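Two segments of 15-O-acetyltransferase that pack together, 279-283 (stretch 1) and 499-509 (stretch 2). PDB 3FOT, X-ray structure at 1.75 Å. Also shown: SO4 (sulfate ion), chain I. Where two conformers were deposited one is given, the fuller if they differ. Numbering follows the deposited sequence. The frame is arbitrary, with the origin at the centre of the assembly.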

# COMPACT_ATOMS: atom_id res chain seq x y z
N CYS A 279 9.74 10.86 -2.40
CA CYS A 279 8.31 11.14 -2.34
C CYS A 279 8.03 12.65 -2.40
O CYS A 279 8.75 13.41 -1.78
CB CYS A 279 7.77 10.54 -1.04
SG CYS A 279 5.99 10.48 -0.92
N VAL A 280 6.97 13.06 -3.09
CA VAL A 280 6.48 14.44 -3.03
C VAL A 280 5.02 14.33 -2.63
O VAL A 280 4.27 13.57 -3.23
CB VAL A 280 6.63 15.18 -4.38
CG1 VAL A 280 6.04 16.59 -4.25
CG2 VAL A 280 8.08 15.27 -4.78
N ILE A 281 4.62 15.09 -1.61
CA ILE A 281 3.27 14.98 -1.04
C ILE A 281 2.52 16.31 -1.16
O ILE A 281 3.09 17.38 -0.90
CB ILE A 281 3.34 14.59 0.46
CG1 ILE A 281 3.91 13.18 0.64
CG2 ILE A 281 1.98 14.72 1.10
CD1 ILE A 281 4.23 12.79 2.07
N HIS A 282 1.25 16.26 -1.54
CA HIS A 282 0.40 17.45 -1.50
C HIS A 282 -0.84 17.07 -0.74
O HIS A 282 -1.61 16.24 -1.19
CB HIS A 282 0.01 17.95 -2.89
CG HIS A 282 -0.74 19.24 -2.85
ND1 HIS A 282 -2.08 19.30 -2.54
CD2 HIS A 282 -0.33 20.52 -3.01
CE1 HIS A 282 -2.47 20.57 -2.53
NE2 HIS A 282 -1.43 21.32 -2.83
N LYS A 283 -1.01 17.67 0.43
CA LYS A 283 -2.19 17.48 1.23
C LYS A 283 -3.21 18.55 0.87
O LYS A 283 -2.96 19.74 1.07
CB LYS A 283 -1.83 17.58 2.71
CG LYS A 283 -1.04 16.41 3.24
S SO4 I . 17.09 16.70 -7.71
O1 SO4 I . 16.99 18.10 -8.13
O2 SO4 I . 17.98 16.59 -6.55
O3 SO4 I . 15.76 16.22 -7.33
O4 SO4 I . 17.61 15.94 -8.84
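Stretch 2 499-509: TEAEVQKYLQS

After the N-cap residue T499, stretch 2 is helix, 500-509, and the helix continues beyond it. It is laid along the strand 279-283 and runs nearly the same way: the N-to-C directions differ by 28° (signed crossing angle -28°), with the axes 9.0 Å apart at closest approach. The strand alternates, so V280 and H282 point toward the helix while C279 and I281 point away; on the strand, V280 and H282 carry the contact.

T499 caps the helix, its OG1 accepting from E502 N at 3.1 Å; T499 N in turn donates a hydrogen bond to E502 OE1 at 2.8 Å. At the exposed first turn E500 N also binds sulfate O3 at 2.7 Å. The CA-to-CB bond of E500 points sideways, yet its CG comes within 4.0 Å of V280 CG2. A501 faces away. One turn on, V503 points toward the strand, its CG1 4.0 Å from V280 CG2, and Q504 lays CG 3.7 Å from V280 CG1, where the backbones come near, CA of V280 to CA of Q504 being 6.5 Å. L507 then bridges both inward residues: its CD2 lies 3.6 Å from V280 CG1 and 3.8 Å from H282 CB. Finally Q508, starting sideways, brings OE1 to 3.1 Å from H282 CD2, while a water links H282 NE2 and Q508 NE2 through weak hydrogen bonds. No direct hydrogen bond crosses; the contact rests on V280 packed against V503 and L507, with the aliphatic CG atoms of E500 and Q504 against V280 as well and a polar approach only at H282 and Q508.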

# COMPACT_ATOMS: atom_id res chain seq x y z
N THR A 499 13.91 14.73 -11.47
CA THR A 499 14.26 15.71 -10.45
C THR A 499 13.05 15.93 -9.55
O THR A 499 11.91 15.71 -9.96
CB THR A 499 14.70 17.05 -11.05
OG1 THR A 499 13.60 17.68 -11.71
CG2 THR A 499 15.84 16.85 -12.05
N GLU A 500 13.29 16.37 -8.32
CA GLU A 500 12.19 16.70 -7.42
C GLU A 500 11.33 17.82 -8.01
O GLU A 500 10.10 17.79 -7.91
CB GLU A 500 12.70 17.05 -6.02
CG GLU A 500 11.60 17.19 -4.96
CD GLU A 500 12.09 17.76 -3.65
OE1 GLU A 500 13.21 18.32 -3.59
OE2 GLU A 500 11.33 17.67 -2.67
N ALA A 501 11.99 18.80 -8.64
CA ALA A 501 11.28 19.92 -9.24
C ALA A 501 10.29 19.49 -10.31
O ALA A 501 9.16 20.00 -10.35
CB ALA A 501 12.24 20.93 -9.82
N GLU A 502 10.69 18.58 -11.19
CA GLU A 502 9.74 18.16 -12.23
C GLU A 502 8.53 17.38 -11.67
O GLU A 502 7.41 17.52 -12.18
CB GLU A 502 10.43 17.45 -13.41
CG GLU A 502 10.99 16.10 -13.10
CD GLU A 502 11.77 15.53 -14.27
OE1 GLU A 502 12.93 15.12 -14.07
OE2 GLU A 502 11.22 15.54 -15.40
N VAL A 503 8.76 16.60 -10.61
CA VAL A 503 7.68 15.83 -9.98
C VAL A 503 6.72 16.77 -9.27
O VAL A 503 5.49 16.60 -9.34
CB VAL A 503 8.20 14.78 -8.96
CG1 VAL A 503 7.02 14.01 -8.39
CG2 VAL A 503 9.16 13.80 -9.64
N GLN A 504 7.29 17.74 -8.56
CA GLN A 504 6.50 18.79 -7.91
C GLN A 504 5.66 19.54 -8.94
O GLN A 504 4.50 19.80 -8.69
CB GLN A 504 7.41 19.78 -7.16
CG GLN A 504 8.09 19.21 -5.93
CD GLN A 504 9.09 20.18 -5.30
OE1 GLN A 504 9.79 20.92 -6.00
NE2 GLN A 504 9.18 20.16 -3.98
N LYS A 505 6.25 19.89 -10.08
CA LYS A 505 5.56 20.63 -11.14
C LYS A 505 4.38 19.79 -11.65
O LYS A 505 3.25 20.29 -11.79
CB LYS A 505 6.53 20.96 -12.29
CG LYS A 505 5.88 21.72 -13.44
N TYR A 506 4.65 18.52 -11.88
CA TYR A 506 3.61 17.59 -12.33
C TYR A 506 2.52 17.43 -11.27
O TYR A 506 1.34 17.52 -11.57
CB TYR A 506 4.23 16.24 -12.72
CG TYR A 506 3.24 15.29 -13.38
CD1 TYR A 506 2.71 15.57 -14.64
CD2 TYR A 506 2.85 14.11 -12.74
CE1 TYR A 506 1.80 14.71 -15.25
CE2 TYR A 506 1.94 13.24 -13.34
CZ TYR A 506 1.41 13.55 -14.60
OH TYR A 506 0.51 12.73 -15.21
N LEU A 507 2.91 17.20 -10.01
CA LEU A 507 1.91 17.06 -8.92
C LEU A 507 1.01 18.29 -8.83
O LEU A 507 -0.23 18.19 -8.70
CB LEU A 507 2.62 16.83 -7.58
CG LEU A 507 1.69 16.62 -6.37
CD1 LEU A 507 0.60 15.54 -6.62
CD2 LEU A 507 2.55 16.29 -5.14
N GLN A 508 1.62 19.47 -8.91
CA GLN A 508 0.85 20.72 -8.82
C GLN A 508 -0.14 20.86 -9.98
O GLN A 508 -1.26 21.39 -9.82
CB GLN A 508 1.79 21.93 -8.76
CG GLN A 508 2.53 22.06 -7.40
CD GLN A 508 1.56 21.91 -6.20
OE1 GLN A 508 1.64 20.93 -5.43
NE2 GLN A 508 0.63 22.85 -6.07
N SER A 509 0.27 20.39 -11.15
CA SER A 509 -0.60 20.40 -12.33
C SER A 509 -1.84 19.53 -12.11
O SER A 509 -2.97 19.92 -12.44
CB SER A 509 0.18 19.93 -13.57
OG SER A 509 -0.67 19.97 -14.74
O HOH W 1 -0.76 24.54 -3.93